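Local coordinates for protein lysine/ornithine decarboxylase (Vibrio vulnificus, PDB 2PLJ) that catalyses the pyridoxal-phosphate-dependent decarboxylation of lysine and ornithine, the latter giving putrescine, in a two-domain fold of beta/alpha-barrel and beta-barrel, at residues Q25-I30 with I405-F410; L57-C62 with T301-V306; P89-V94 with V112-S117; I316-D321 with P372-G377; T341-G346 with L379-T384. All coordinates share one frame; numbering follows the deposited sequence.

Interaction 1: Q25-I30 with I405-F410; sequences QSIFDI and IALNEF
Ile-27 packs against Leu-407 and Ile-405 where the first strand of the chain runs parallel to the last, 403-407, a pairing of the two chain ends in the beta-barrel domain. The tight side is apolar. CD1 of Ile-27 touches CD2 of Leu-407 at 3.5 Å, closer than usual for two methyls, and also rests on CG2 of Ile-405. With chi1 at -62°, CG1 of Ile-27 stands beside its backbone N, and the side chain runs alongside that of Leu-407, both pointing the same way; Phe-53 of helix 40-53 packs on Ile-27 and Ile-405. Two backbone bonds hold the strands in register: Ala-406 N to Gln-25 O, 2.9 Å, and Ile-27 N to Ala-406 O, 2.9 Å.

Past Ala-406 the chains separate and water takes over. One water links Ser-26 OG to Glu-409 OE1. Two more donate to Ile-27 O and accept from Glu-409 N and Asn-408 N, so that carbonyl is gripped twice where the direct pairing has stopped. OE2 of Glu-409 makes a salt bridge to Arg-95. On the exposed side the rings of Phe-28 and Phe-410 approach at 3.6 Å between CE1 and CE2, and OE1 of Glu-409 meets the edge of the Phe-28 ring, 3.4 Å from its CE1.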
# COMPACT_ATOMS: atom_id res chain seq x y z
N GLN A 25 17.66 -6.96 -8.77
CA GLN A 25 18.81 -7.71 -9.33
C GLN A 25 20.03 -7.60 -8.43
O GLN A 25 20.07 -6.75 -7.54
CB GLN A 25 19.17 -7.23 -10.73
CG GLN A 25 19.64 -5.77 -10.82
CD GLN A 25 19.97 -5.39 -12.28
OE1 GLN A 25 20.96 -5.86 -12.83
NE2 GLN A 25 19.12 -4.59 -12.91
N SER A 26 21.00 -8.48 -8.67
CA SER A 26 22.21 -8.54 -7.85
C SER A 26 23.46 -8.07 -8.58
O SER A 26 23.60 -8.32 -9.79
CB SER A 26 22.42 -9.97 -7.37
OG SER A 26 21.42 -10.36 -6.44
N ILE A 27 24.34 -7.38 -7.85
CA ILE A 27 25.70 -7.11 -8.34
C ILE A 27 26.60 -8.13 -7.70
O ILE A 27 26.87 -8.07 -6.49
CB ILE A 27 26.22 -5.67 -8.02
CG1 ILE A 27 25.33 -4.62 -8.70
CG2 ILE A 27 27.71 -5.53 -8.46
CD1 ILE A 27 25.68 -3.15 -8.34
N PHE A 28 27.05 -9.09 -8.51
CA PHE A 28 27.95 -10.14 -8.03
C PHE A 28 29.39 -9.80 -8.42
O PHE A 28 30.35 -10.40 -7.93
CB PHE A 28 27.56 -11.47 -8.65
CG PHE A 28 26.28 -12.04 -8.13
CD1 PHE A 28 26.17 -12.48 -6.80
CD2 PHE A 28 25.17 -12.17 -8.97
CE1 PHE A 28 24.97 -13.04 -6.32
CE2 PHE A 28 23.97 -12.73 -8.51
CZ PHE A 28 23.85 -13.15 -7.18
N ASP A 29 29.54 -8.85 -9.33
CA ASP A 29 30.86 -8.47 -9.84
C ASP A 29 30.81 -6.98 -10.12
O ASP A 29 30.39 -6.56 -11.21
CB ASP A 29 31.18 -9.29 -11.10
CG ASP A 29 32.46 -8.84 -11.81
OD1 ASP A 29 33.01 -7.76 -11.49
OD2 ASP A 29 32.89 -9.57 -12.73
N ILE A 30 31.19 -6.18 -9.13
CA ILE A 30 31.29 -4.72 -9.27
C ILE A 30 32.37 -4.31 -10.30
O ILE A 30 32.36 -3.19 -10.80
CB ILE A 30 31.57 -4.03 -7.90
CG1 ILE A 30 31.32 -2.52 -7.97
CG2 ILE A 30 32.98 -4.35 -7.38
CD1 ILE A 30 29.86 -2.14 -7.90
N ILE A 405 18.70 -3.26 -5.59
CA ILE A 405 20.01 -3.70 -6.08
C ILE A 405 20.74 -4.36 -4.90
O ILE A 405 21.01 -3.69 -3.89
CB ILE A 405 20.87 -2.53 -6.61
CG1 ILE A 405 20.10 -1.69 -7.65
CG2 ILE A 405 22.16 -3.11 -7.21
CD1 ILE A 405 19.60 -2.49 -8.84
N ALA A 406 21.03 -5.66 -5.01
CA ALA A 406 21.63 -6.41 -3.89
C ALA A 406 23.14 -6.40 -4.05
O ALA A 406 23.68 -6.84 -5.10
CB ALA A 406 21.10 -7.85 -3.85
N LEU A 407 23.81 -5.95 -2.99
CA LEU A 407 25.26 -5.82 -2.94
C LEU A 407 25.92 -6.69 -1.87
O LEU A 407 25.32 -6.93 -0.79
CB LEU A 407 25.65 -4.35 -2.66
CG LEU A 407 24.91 -3.25 -3.45
CD1 LEU A 407 25.15 -1.87 -2.82
CD2 LEU A 407 25.38 -3.29 -4.86
N ASN A 408 27.13 -7.16 -2.16
CA ASN A 408 27.98 -7.78 -1.12
C ASN A 408 27.45 -9.10 -0.57
O ASN A 408 27.82 -9.49 0.55
CB ASN A 408 28.29 -6.81 0.04
CG ASN A 408 28.91 -5.51 -0.44
OD1 ASN A 408 29.74 -5.50 -1.37
ND2 ASN A 408 28.50 -4.40 0.17
N GLU A 409 26.62 -9.81 -1.35
CA GLU A 409 26.15 -11.12 -0.89
C GLU A 409 27.31 -12.05 -0.54
O GLU A 409 27.32 -12.66 0.54
CB GLU A 409 25.22 -11.83 -1.89
CG GLU A 409 24.67 -13.16 -1.30
CD GLU A 409 23.73 -13.89 -2.23
OE1 GLU A 409 23.38 -13.37 -3.30
OE2 GLU A 409 23.31 -15.01 -1.87
N PHE A 410 28.27 -12.13 -1.45
CA PHE A 410 29.41 -13.01 -1.22
C PHE A 410 30.65 -12.23 -0.82
O PHE A 410 31.03 -11.26 -1.48
CB PHE A 410 29.62 -13.92 -2.43
CG PHE A 410 28.44 -14.80 -2.70
CD1 PHE A 410 28.05 -15.76 -1.76
CD2 PHE A 410 27.68 -14.63 -3.85
CE1 PHE A 410 26.90 -16.55 -1.98
CE2 PHE A 410 26.56 -15.43 -4.09
CZ PHE A 410 26.17 -16.37 -3.13
O HOH W 1 23.16 -10.73 -4.30
O HOH W 2 25.60 -9.38 -4.18
O HOH W 3 28.37 -6.76 -4.62

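Interaction 2: L57-C62 with T301-V306; sequences LLLLDC and TSVASV
Thr-301 starts the contact as the partner of Leu-59, in the antiparallel pairing of strands 57-61 and 300-312 within the mixed sheet of the beta-barrel domain. Two backbone bonds join this pair: Leu-59 N gives a nearly straight one to Thr-301 O (2.8 Å, 174° at the hydrogen), and Thr-301 N returns one to Leu-59 O. A water donates to that same Leu-59 O and lies 2.8 Å from Thr-301 OG1, so the carbonyl has two partners and the hydroxyl is tied to the backbone across the strands.

Ser-302 follows as the non-hydrogen-bonded partner of Leu-58, on the other face of the sheet. Its CB lies against CD2 of Leu-58 at 3.7 Å. Phe-328 and Met-385 also pack on this serine.

Val-303 brings the strand back to the face of Thr-301 and closes a second hydrogen-bonded pair. Its N donates to Leu-57 O at 2.9 Å, and Leu-57 N donates to Val-303 O at the same length. CG2 of Val-303 comes 4.2 Å from CD1 of Leu-59, the two side chains meeting at a slant, and helix 40-53 covers both through Ile-46.

Past Val-303, strand 300-312 runs on beyond the start of 57-61, and Ser-305 OG bonds to Asp-321, just past strand 315-320. Four backbone bonds in so short a pairing imply an interior strand pair joined chiefly by its main chain: the Leu-57 to Val-303 end is buried under aliphatic groups, while at the Thr-301 end a water shares the Leu-59 carbonyl.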
# COMPACT_ATOMS: atom_id res chain seq x y z
N LEU A 57 15.63 3.54 -6.72
CA LEU A 57 16.36 2.30 -6.36
C LEU A 57 16.30 2.09 -4.87
O LEU A 57 16.15 3.06 -4.11
CB LEU A 57 17.84 2.44 -6.74
CG LEU A 57 18.21 2.63 -8.20
CD1 LEU A 57 19.72 2.84 -8.35
CD2 LEU A 57 17.70 1.48 -9.07
N LEU A 58 16.47 0.83 -4.47
CA LEU A 58 16.73 0.47 -3.08
C LEU A 58 18.07 -0.29 -3.07
O LEU A 58 18.18 -1.34 -3.71
CB LEU A 58 15.60 -0.40 -2.55
CG LEU A 58 14.26 0.32 -2.41
CD1 LEU A 58 13.16 -0.69 -2.21
CD2 LEU A 58 14.27 1.27 -1.21
N LEU A 59 19.06 0.24 -2.37
CA LEU A 59 20.38 -0.39 -2.32
C LEU A 59 20.46 -1.28 -1.07
O LEU A 59 20.43 -0.78 0.05
CB LEU A 59 21.51 0.65 -2.33
CG LEU A 59 21.45 1.68 -3.47
CD1 LEU A 59 22.64 2.63 -3.37
CD2 LEU A 59 21.39 0.97 -4.84
N LEU A 60 20.55 -2.57 -1.30
CA LEU A 60 20.59 -3.55 -0.21
C LEU A 60 22.03 -4.01 0.02
O LEU A 60 22.70 -4.56 -0.87
CB LEU A 60 19.72 -4.76 -0.59
CG LEU A 60 19.94 -6.03 0.24
CD1 LEU A 60 19.51 -5.73 1.71
CD2 LEU A 60 19.11 -7.19 -0.37
N ASP A 61 22.51 -3.77 1.24
CA ASP A 61 23.90 -4.11 1.56
C ASP A 61 23.91 -5.36 2.46
O ASP A 61 23.57 -5.29 3.66
CB ASP A 61 24.60 -2.93 2.25
CG ASP A 61 26.08 -3.21 2.57
OD1 ASP A 61 26.54 -4.35 2.31
OD2 ASP A 61 26.76 -2.29 3.09
N CYS A 62 24.28 -6.52 1.88
CA CYS A 62 24.30 -7.79 2.65
C CYS A 62 25.27 -7.79 3.85
O CYS A 62 25.11 -8.57 4.77
CB CYS A 62 24.62 -8.98 1.75
SG CYS A 62 23.28 -9.20 0.54
N THR A 301 19.19 1.44 1.63
CA THR A 301 19.18 2.89 1.41
C THR A 301 18.33 3.18 0.19
O THR A 301 18.54 2.55 -0.85
CB THR A 301 20.63 3.33 1.12
OG1 THR A 301 21.45 2.96 2.23
CG2 THR A 301 20.69 4.87 0.91
N SER A 302 17.39 4.11 0.29
CA SER A 302 16.53 4.41 -0.87
C SER A 302 17.13 5.57 -1.65
O SER A 302 17.79 6.43 -1.06
CB SER A 302 15.10 4.76 -0.45
OG SER A 302 15.09 5.94 0.38
N VAL A 303 16.90 5.56 -2.96
CA VAL A 303 17.38 6.61 -3.83
C VAL A 303 16.22 6.99 -4.74
O VAL A 303 15.69 6.14 -5.49
CB VAL A 303 18.61 6.16 -4.69
CG1 VAL A 303 19.12 7.32 -5.56
CG2 VAL A 303 19.72 5.60 -3.81
N ALA A 304 15.79 8.25 -4.64
CA ALA A 304 14.77 8.78 -5.56
C ALA A 304 15.31 10.00 -6.27
O ALA A 304 16.27 10.60 -5.81
CB ALA A 304 13.49 9.15 -4.79
N SER A 305 14.70 10.33 -7.40
CA SER A 305 15.12 11.49 -8.17
C SER A 305 13.97 12.47 -8.35
O SER A 305 12.79 12.09 -8.31
CB SER A 305 15.73 11.05 -9.50
OG SER A 305 14.75 10.78 -10.49
N VAL A 306 14.33 13.73 -8.56
CA VAL A 306 13.35 14.81 -8.71
C VAL A 306 12.84 14.82 -10.18
O VAL A 306 13.63 15.04 -11.11
CB VAL A 306 13.98 16.19 -8.39
CG1 VAL A 306 12.98 17.30 -8.65
CG2 VAL A 306 14.47 16.23 -6.94
O HOH W 4 22.32 0.34 1.94

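Interaction 3: P89-V94 with V112-S117; sequences PHPVVV and VELVAS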
# COMPACT_ATOMS: atom_id res chain seq x y z
N PRO A 89 10.96 -9.74 2.53
CA PRO A 89 10.98 -11.15 2.11
C PRO A 89 11.81 -11.32 0.85
O PRO A 89 11.27 -11.66 -0.22
CB PRO A 89 9.50 -11.43 1.84
CG PRO A 89 8.96 -10.13 1.29
CD PRO A 89 9.70 -9.07 2.12
N HIS A 90 13.11 -11.05 0.96
CA HIS A 90 13.96 -10.93 -0.23
C HIS A 90 14.86 -12.16 -0.33
O HIS A 90 15.53 -12.51 0.63
CB HIS A 90 14.79 -9.65 -0.13
CG HIS A 90 15.51 -9.30 -1.40
ND1 HIS A 90 16.46 -10.13 -1.96
CD2 HIS A 90 15.45 -8.19 -2.18
CE1 HIS A 90 16.92 -9.57 -3.07
NE2 HIS A 90 16.33 -8.39 -3.22
N PRO A 91 14.88 -12.81 -1.50
CA PRO A 91 15.65 -14.07 -1.61
C PRO A 91 17.15 -13.91 -1.25
O PRO A 91 17.74 -14.82 -0.67
CB PRO A 91 15.51 -14.47 -3.08
CG PRO A 91 14.63 -13.46 -3.71
CD PRO A 91 14.21 -12.40 -2.75
N VAL A 92 17.73 -12.77 -1.59
CA VAL A 92 19.15 -12.52 -1.23
C VAL A 92 19.33 -12.40 0.29
O VAL A 92 20.29 -12.94 0.85
CB VAL A 92 19.70 -11.30 -1.95
CG1 VAL A 92 21.11 -10.97 -1.39
CG2 VAL A 92 19.82 -11.60 -3.44
N VAL A 93 18.37 -11.77 0.95
CA VAL A 93 18.40 -11.69 2.42
C VAL A 93 18.30 -13.11 3.03
O VAL A 93 19.04 -13.47 3.98
CB VAL A 93 17.30 -10.74 2.95
CG1 VAL A 93 17.20 -10.86 4.49
CG2 VAL A 93 17.59 -9.27 2.48
N VAL A 94 17.38 -13.91 2.50
CA VAL A 94 17.22 -15.30 2.94
C VAL A 94 18.53 -16.09 2.77
O VAL A 94 19.00 -16.76 3.72
CB VAL A 94 16.03 -15.99 2.21
CG1 VAL A 94 15.96 -17.47 2.56
CG2 VAL A 94 14.71 -15.32 2.64
N VAL A 112 6.71 -19.64 2.65
CA VAL A 112 7.15 -21.04 2.57
C VAL A 112 7.83 -21.27 1.20
O VAL A 112 8.95 -21.82 1.11
CB VAL A 112 5.95 -22.01 2.75
CG1 VAL A 112 6.34 -23.47 2.35
CG2 VAL A 112 5.46 -21.98 4.18
N GLU A 113 7.15 -20.83 0.14
CA GLU A 113 7.66 -21.06 -1.22
C GLU A 113 9.01 -20.37 -1.45
O GLU A 113 9.90 -20.93 -2.14
CB GLU A 113 6.59 -20.63 -2.22
CG GLU A 113 5.42 -21.63 -2.24
CD GLU A 113 4.26 -21.26 -3.18
OE1 GLU A 113 4.23 -20.13 -3.70
OE2 GLU A 113 3.37 -22.12 -3.36
N LEU A 114 9.15 -19.16 -0.90
CA LEU A 114 10.39 -18.40 -1.03
C LEU A 114 11.55 -19.17 -0.37
O LEU A 114 12.56 -19.45 -1.02
CB LEU A 114 10.27 -16.98 -0.45
CG LEU A 114 11.59 -16.20 -0.51
CD1 LEU A 114 12.20 -16.15 -1.89
CD2 LEU A 114 11.27 -14.80 0.03
N VAL A 115 11.38 -19.56 0.91
CA VAL A 115 12.49 -20.29 1.57
C VAL A 115 12.78 -21.63 0.90
O VAL A 115 13.96 -22.05 0.79
CB VAL A 115 12.33 -20.39 3.11
CG1 VAL A 115 12.22 -18.97 3.71
CG2 VAL A 115 11.10 -21.25 3.49
N ALA A 116 11.72 -22.33 0.46
CA ALA A 116 11.88 -23.60 -0.23
C ALA A 116 12.75 -23.40 -1.50
O ALA A 116 13.67 -24.21 -1.76
CB ALA A 116 10.53 -24.17 -0.58
N SER A 117 12.47 -22.33 -2.25
CA SER A 117 13.20 -22.09 -3.51
C SER A 117 14.67 -21.73 -3.29
O SER A 117 15.49 -21.87 -4.21
CB SER A 117 12.53 -20.98 -4.34
OG SER A 117 12.67 -19.72 -3.71
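Leu-114 carries this contact, its two methyls straddling the start of helix 91-100 from the end of helix 109-117. CG stands opposite the backbone N (chi1 176°), which brings the two methyls to Pro-89 and Pro-91. One branch, CD2, makes a close approach to the carbonyl of Pro-89, 3.1 Å from its O, a short packing contact and not a bond; the other, CD1, meets the ring of Pro-91 at CB, 3.9 Å away, the leucine and the proline crossing at about a right angle. Val-94, one turn further along, faces the same helix, and its CG1 meets CG1 of Val-115 at 4.2 Å, again with the two side chains roughly perpendicular.

His-90 turns the other way and serves its own helix as N-cap: ND1 accepts from Val-92 N, which lies in the ring plane, at 3.0 Å, while NE2 bonds to Ser-24. From strand 103-106 of the beta/alpha-barrel, Phe-104 packs on Val-94 and Leu-106 on Val-115, and Phe-398 of the second subunit packs on both Pro-89 and Leu-114. The joint thus rests on aliphatic packing, with one methyl against a carbonyl; His-90 ND1 and Ser-117 OG bond within their own segments, the latter to Leu-114 O.

Interaction 4: I316-D321 with P372-G377; sequences IWYYLD and PKLNNG
Tyr-318 reaches from strand 315-320 to the loop 372-377 and anchors it by both hydroxyl and ring. The polar part centres on OH, which accepts a nearly straight bond from Leu-374 N (3.0 Å, 168° at the hydrogen). A water in the plane of the ring lies unusually close to the same OH, at 2.5 Å, and donates weakly to Pro-372 O. Beside this, Lys-373 folds back on its own loop: bends at chi2 and chi4 bring NZ to Leu-374 O at 2.9 Å, from above the carbonyl plane, and Gln-309 takes a further bond from the ammonium.

The apolar part covers the ring on two faces. CD1 of Leu-374 sits over the ring centre of Tyr-318, a CH-pi contact 4.0 Å from the centroid and 9° off the normal, while CB of the same leucine touches CE1 at 3.6 Å. On the opposite face CG2 of Ile-316, from the same strand, lies toward the rim. CD1 of Ile-316 meets CD of Lys-373 at 3.8 Å, the two side chains crossing at about a right angle.

Gln-309 of the adjoining strand 300-312 also bonds Leu-374 O and Asn-376. Strand 349-355 runs parallel to 315-320 along its other side, and the loop leads from strand 369-372 into 379-382, with Asn-376 bonded to Asn-154 of the second subunit.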
# COMPACT_ATOMS: atom_id res chain seq x y z
N ILE A 316 9.20 25.36 -1.91
CA ILE A 316 9.52 24.66 -3.14
C ILE A 316 9.07 23.21 -2.99
O ILE A 316 9.57 22.49 -2.11
CB ILE A 316 11.03 24.66 -3.52
CG1 ILE A 316 11.60 26.09 -3.60
CG2 ILE A 316 11.25 23.92 -4.87
CD1 ILE A 316 13.09 26.12 -4.03
N TRP A 317 8.12 22.82 -3.83
CA TRP A 317 7.70 21.41 -3.91
C TRP A 317 8.57 20.65 -4.92
O TRP A 317 8.67 21.06 -6.07
CB TRP A 317 6.25 21.31 -4.35
CG TRP A 317 5.25 21.64 -3.29
CD1 TRP A 317 5.09 22.84 -2.63
CD2 TRP A 317 4.26 20.75 -2.76
NE1 TRP A 317 4.05 22.75 -1.72
CE2 TRP A 317 3.53 21.47 -1.78
CE3 TRP A 317 3.92 19.41 -3.01
CZ2 TRP A 317 2.47 20.90 -1.05
CZ3 TRP A 317 2.87 18.84 -2.29
CH2 TRP A 317 2.16 19.58 -1.32
N TYR A 318 9.20 19.57 -4.46
CA TYR A 318 9.86 18.60 -5.34
C TYR A 318 8.98 17.35 -5.49
O TYR A 318 8.52 16.80 -4.49
CB TYR A 318 11.23 18.20 -4.79
CG TYR A 318 12.17 19.38 -4.62
CD1 TYR A 318 12.67 20.05 -5.74
CD2 TYR A 318 12.53 19.84 -3.34
CE1 TYR A 318 13.54 21.14 -5.62
CE2 TYR A 318 13.40 20.95 -3.19
CZ TYR A 318 13.90 21.59 -4.34
OH TYR A 318 14.74 22.68 -4.24
N TYR A 319 8.79 16.90 -6.73
CA TYR A 319 7.94 15.76 -7.01
C TYR A 319 8.90 14.63 -7.38
O TYR A 319 9.56 14.69 -8.42
CB TYR A 319 6.99 16.07 -8.15
CG TYR A 319 6.10 17.25 -7.86
CD1 TYR A 319 4.84 17.10 -7.29
CD2 TYR A 319 6.53 18.57 -8.15
CE1 TYR A 319 4.02 18.20 -7.01
CE2 TYR A 319 5.74 19.66 -7.87
CZ TYR A 319 4.48 19.50 -7.29
OH TYR A 319 3.73 20.62 -7.04
N LEU A 320 8.99 13.64 -6.49
CA LEU A 320 9.95 12.54 -6.66
C LEU A 320 9.36 11.35 -7.42
O LEU A 320 8.14 11.26 -7.55
CB LEU A 320 10.47 12.06 -5.28
CG LEU A 320 10.98 13.16 -4.34
CD1 LEU A 320 11.47 12.57 -3.03
CD2 LEU A 320 12.10 14.01 -4.97
N ASP A 321 10.23 10.44 -7.86
CA ASP A 321 9.80 9.21 -8.52
C ASP A 321 9.52 8.03 -7.56
O ASP A 321 9.35 6.88 -8.00
CB ASP A 321 10.80 8.79 -9.64
CG ASP A 321 12.23 8.71 -9.16
OD1 ASP A 321 12.46 8.71 -7.94
OD2 ASP A 321 13.16 8.67 -10.03
N PRO A 372 18.81 22.25 0.24
CA PRO A 372 19.39 23.11 -0.76
C PRO A 372 18.53 23.09 -2.04
O PRO A 372 17.71 22.16 -2.22
CB PRO A 372 20.78 22.49 -1.01
CG PRO A 372 20.70 21.13 -0.51
CD PRO A 372 19.67 21.09 0.57
N LYS A 373 18.68 24.10 -2.88
CA LYS A 373 17.99 24.12 -4.16
C LYS A 373 18.42 22.92 -5.01
O LYS A 373 19.61 22.71 -5.25
CB LYS A 373 18.24 25.44 -4.92
CG LYS A 373 17.60 25.52 -6.30
CD LYS A 373 16.07 25.37 -6.25
CE LYS A 373 15.41 25.62 -7.61
NZ LYS A 373 15.79 24.67 -8.71
N LEU A 374 17.43 22.14 -5.44
CA LEU A 374 17.66 20.97 -6.30
C LEU A 374 17.19 21.22 -7.72
O LEU A 374 16.19 21.90 -7.94
CB LEU A 374 16.90 19.77 -5.75
CG LEU A 374 17.20 19.39 -4.29
CD1 LEU A 374 16.30 18.22 -3.93
CD2 LEU A 374 18.68 19.08 -4.10
N ASN A 375 17.92 20.65 -8.68
CA ASN A 375 17.50 20.59 -10.08
C ASN A 375 16.73 19.30 -10.35
O ASN A 375 16.91 18.28 -9.65
CB ASN A 375 18.72 20.61 -10.99
CG ASN A 375 19.54 21.89 -10.85
OD1 ASN A 375 20.76 21.84 -10.78
ND2 ASN A 375 18.86 23.02 -10.83
N ASN A 376 15.91 19.30 -11.40
CA ASN A 376 15.30 18.04 -11.84
C ASN A 376 16.42 17.05 -12.10
O ASN A 376 17.49 17.41 -12.65
CB ASN A 376 14.44 18.21 -13.10
CG ASN A 376 13.24 19.13 -12.88
OD1 ASN A 376 12.87 19.44 -11.73
ND2 ASN A 376 12.65 19.58 -13.98
N GLY A 377 16.15 15.80 -11.70
CA GLY A 377 17.13 14.72 -11.76
C GLY A 377 18.01 14.58 -10.53
O GLY A 377 18.68 13.53 -10.37
O HOH W 5 15.04 23.51 -1.86

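Interaction 5: T341-G346 with L379-T384; sequences TTIKQG and LVIGRT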
# COMPACT_ATOMS: atom_id res chain seq x y z
N THR A 341 18.21 12.72 3.18
CA THR A 341 19.29 13.63 2.83
C THR A 341 19.34 13.81 1.32
O THR A 341 18.54 13.21 0.57
CB THR A 341 20.65 13.18 3.48
OG1 THR A 341 21.62 14.23 3.39
CG2 THR A 341 21.19 11.89 2.85
N THR A 342 20.25 14.67 0.87
CA THR A 342 20.46 14.88 -0.55
C THR A 342 21.95 14.78 -0.80
O THR A 342 22.74 14.98 0.12
CB THR A 342 19.95 16.29 -0.98
OG1 THR A 342 20.54 17.28 -0.13
CG2 THR A 342 18.44 16.34 -0.85
N ILE A 343 22.32 14.43 -2.03
CA ILE A 343 23.74 14.44 -2.40
C ILE A 343 24.22 15.89 -2.39
O ILE A 343 25.25 16.19 -1.78
CB ILE A 343 24.02 13.71 -3.73
CG1 ILE A 343 23.78 12.20 -3.55
CG2 ILE A 343 25.48 13.98 -4.22
CD1 ILE A 343 23.72 11.42 -4.85
N LYS A 344 23.43 16.76 -3.01
CA LYS A 344 23.71 18.21 -3.01
C LYS A 344 23.73 18.76 -1.59
O LYS A 344 22.79 18.54 -0.83
CB LYS A 344 22.68 18.97 -3.84
CG LYS A 344 22.84 18.76 -5.32
CD LYS A 344 22.66 20.05 -6.09
CE LYS A 344 23.01 19.83 -7.54
NZ LYS A 344 22.04 20.50 -8.44
N GLN A 345 24.82 19.43 -1.25
CA GLN A 345 25.01 19.99 0.10
C GLN A 345 25.61 21.39 0.01
O GLN A 345 26.32 21.71 -0.95
CB GLN A 345 25.92 19.07 0.93
CG GLN A 345 25.30 17.72 1.32
CD GLN A 345 24.23 17.85 2.38
OE1 GLN A 345 24.40 18.59 3.36
NE2 GLN A 345 23.12 17.13 2.21
N GLY A 346 25.32 22.22 1.00
CA GLY A 346 25.90 23.56 1.07
C GLY A 346 25.09 24.64 0.37
O GLY A 346 24.21 24.36 -0.45
N LEU A 379 19.12 13.86 -6.60
CA LEU A 379 18.77 12.69 -5.76
C LEU A 379 18.43 13.00 -4.31
O LEU A 379 19.08 13.84 -3.65
CB LEU A 379 19.89 11.65 -5.83
CG LEU A 379 20.35 11.24 -7.23
CD1 LEU A 379 21.41 10.15 -7.14
CD2 LEU A 379 19.16 10.80 -8.09
N VAL A 380 17.44 12.24 -3.81
CA VAL A 380 17.00 12.29 -2.43
C VAL A 380 17.19 10.88 -1.88
O VAL A 380 16.74 9.90 -2.49
CB VAL A 380 15.53 12.73 -2.32
CG1 VAL A 380 15.03 12.60 -0.88
CG2 VAL A 380 15.39 14.17 -2.83
N ILE A 381 17.85 10.79 -0.73
CA ILE A 381 18.32 9.51 -0.18
C ILE A 381 17.59 9.29 1.13
O ILE A 381 17.49 10.22 1.94
CB ILE A 381 19.86 9.56 0.08
CG1 ILE A 381 20.69 10.06 -1.14
CG2 ILE A 381 20.38 8.24 0.66
CD1 ILE A 381 20.33 9.43 -2.49
N GLY A 382 17.08 8.08 1.34
CA GLY A 382 16.44 7.71 2.60
C GLY A 382 17.25 6.62 3.30
O GLY A 382 17.75 5.69 2.65
N ARG A 383 17.41 6.75 4.62
CA ARG A 383 18.15 5.73 5.38
C ARG A 383 17.21 4.85 6.20
O ARG A 383 16.08 5.26 6.52
CB ARG A 383 19.17 6.34 6.37
CG ARG A 383 19.89 7.63 5.94
CD ARG A 383 20.81 7.43 4.76
NE ARG A 383 21.94 6.53 5.02
CZ ARG A 383 23.16 6.92 5.41
NH1 ARG A 383 23.43 8.20 5.67
NH2 ARG A 383 24.11 6.00 5.59
N THR A 384 17.73 3.69 6.61
CA THR A 384 16.96 2.74 7.42
C THR A 384 15.67 2.36 6.65
O THR A 384 14.56 2.27 7.21
CB THR A 384 16.60 3.30 8.84
OG1 THR A 384 17.64 4.19 9.29
CG2 THR A 384 16.42 2.14 9.84
O HOH W 6 20.93 15.72 -4.40
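Thr-341 and Ile-381 form the hydrogen-bonded pair that joins strand 340-342 to strand 379-382, antiparallel neighbours in the mixed sheet of the beta-barrel domain. Each satisfies the other's main chain: Ile-381 N donates to Thr-341 O (2.8 Å, 173° at the hydrogen), and Thr-341 N donates to Ile-381 O at 2.9 Å. Their side chains lie alongside on one face, CG2 of Thr-341 being 3.9 Å from CB of Ile-381. Thr-342 and Val-380 face the other side as the non-hydrogen-bonded pair.

After Thr-342 the strand bends off and the polar atoms find partners nearer in sequence or in water. Leu-379 O, past the last direct bond, accepts from a water at 2.7 Å, and that water in turn accepts from Lys-344 N. Thr-342 OG1, placed between its backbone N and carbonyl carbon by chi1 of 53°, donates to Lys-344 O at 2.7 Å. Thr-342 O accepts from Gln-345 NE2, which lies 3.0 Å away. The ammonium of Lys-344 turns off to a salt bridge with Asp-378.

Ile-343 adds an apolar contact. Its CD1 presses on CD1 of Leu-379 at a tight 3.5 Å, the two side chains side by side and packed on helix 40-53. The chemistry implies a division of labour: direct main-chain bonds where the strands pair, a water bridging the segments where they part, side-chain bonds bracing the turn of 341-346, and aliphatic packing against the helix.

In the fold
Interactions 1, 2, 4 and 5 all reach the same mixed sheet of the beta-barrel domain. Strand 57-61 of interaction 2 lies between 403-407 of interaction 1 and 300-312, which in turn adjoins 379-382 of interaction 5; backbone bonds carry on from each to the next. Interactions 2, 4 and 5 are buried, whereas interaction 1 opens to solvent and relies on waters. Interaction 4 replaces strand pairing by a tyrosine holding a loop and crosses interaction 5 along the chain. Interaction 3, partly buried in the beta/alpha-barrel, is mostly apolar, at the start of one helix and the end of another; Val-92 touches interactions 1 and 2, Val-93 interaction 2. Interactions 3 and 4 both meet the second subunit.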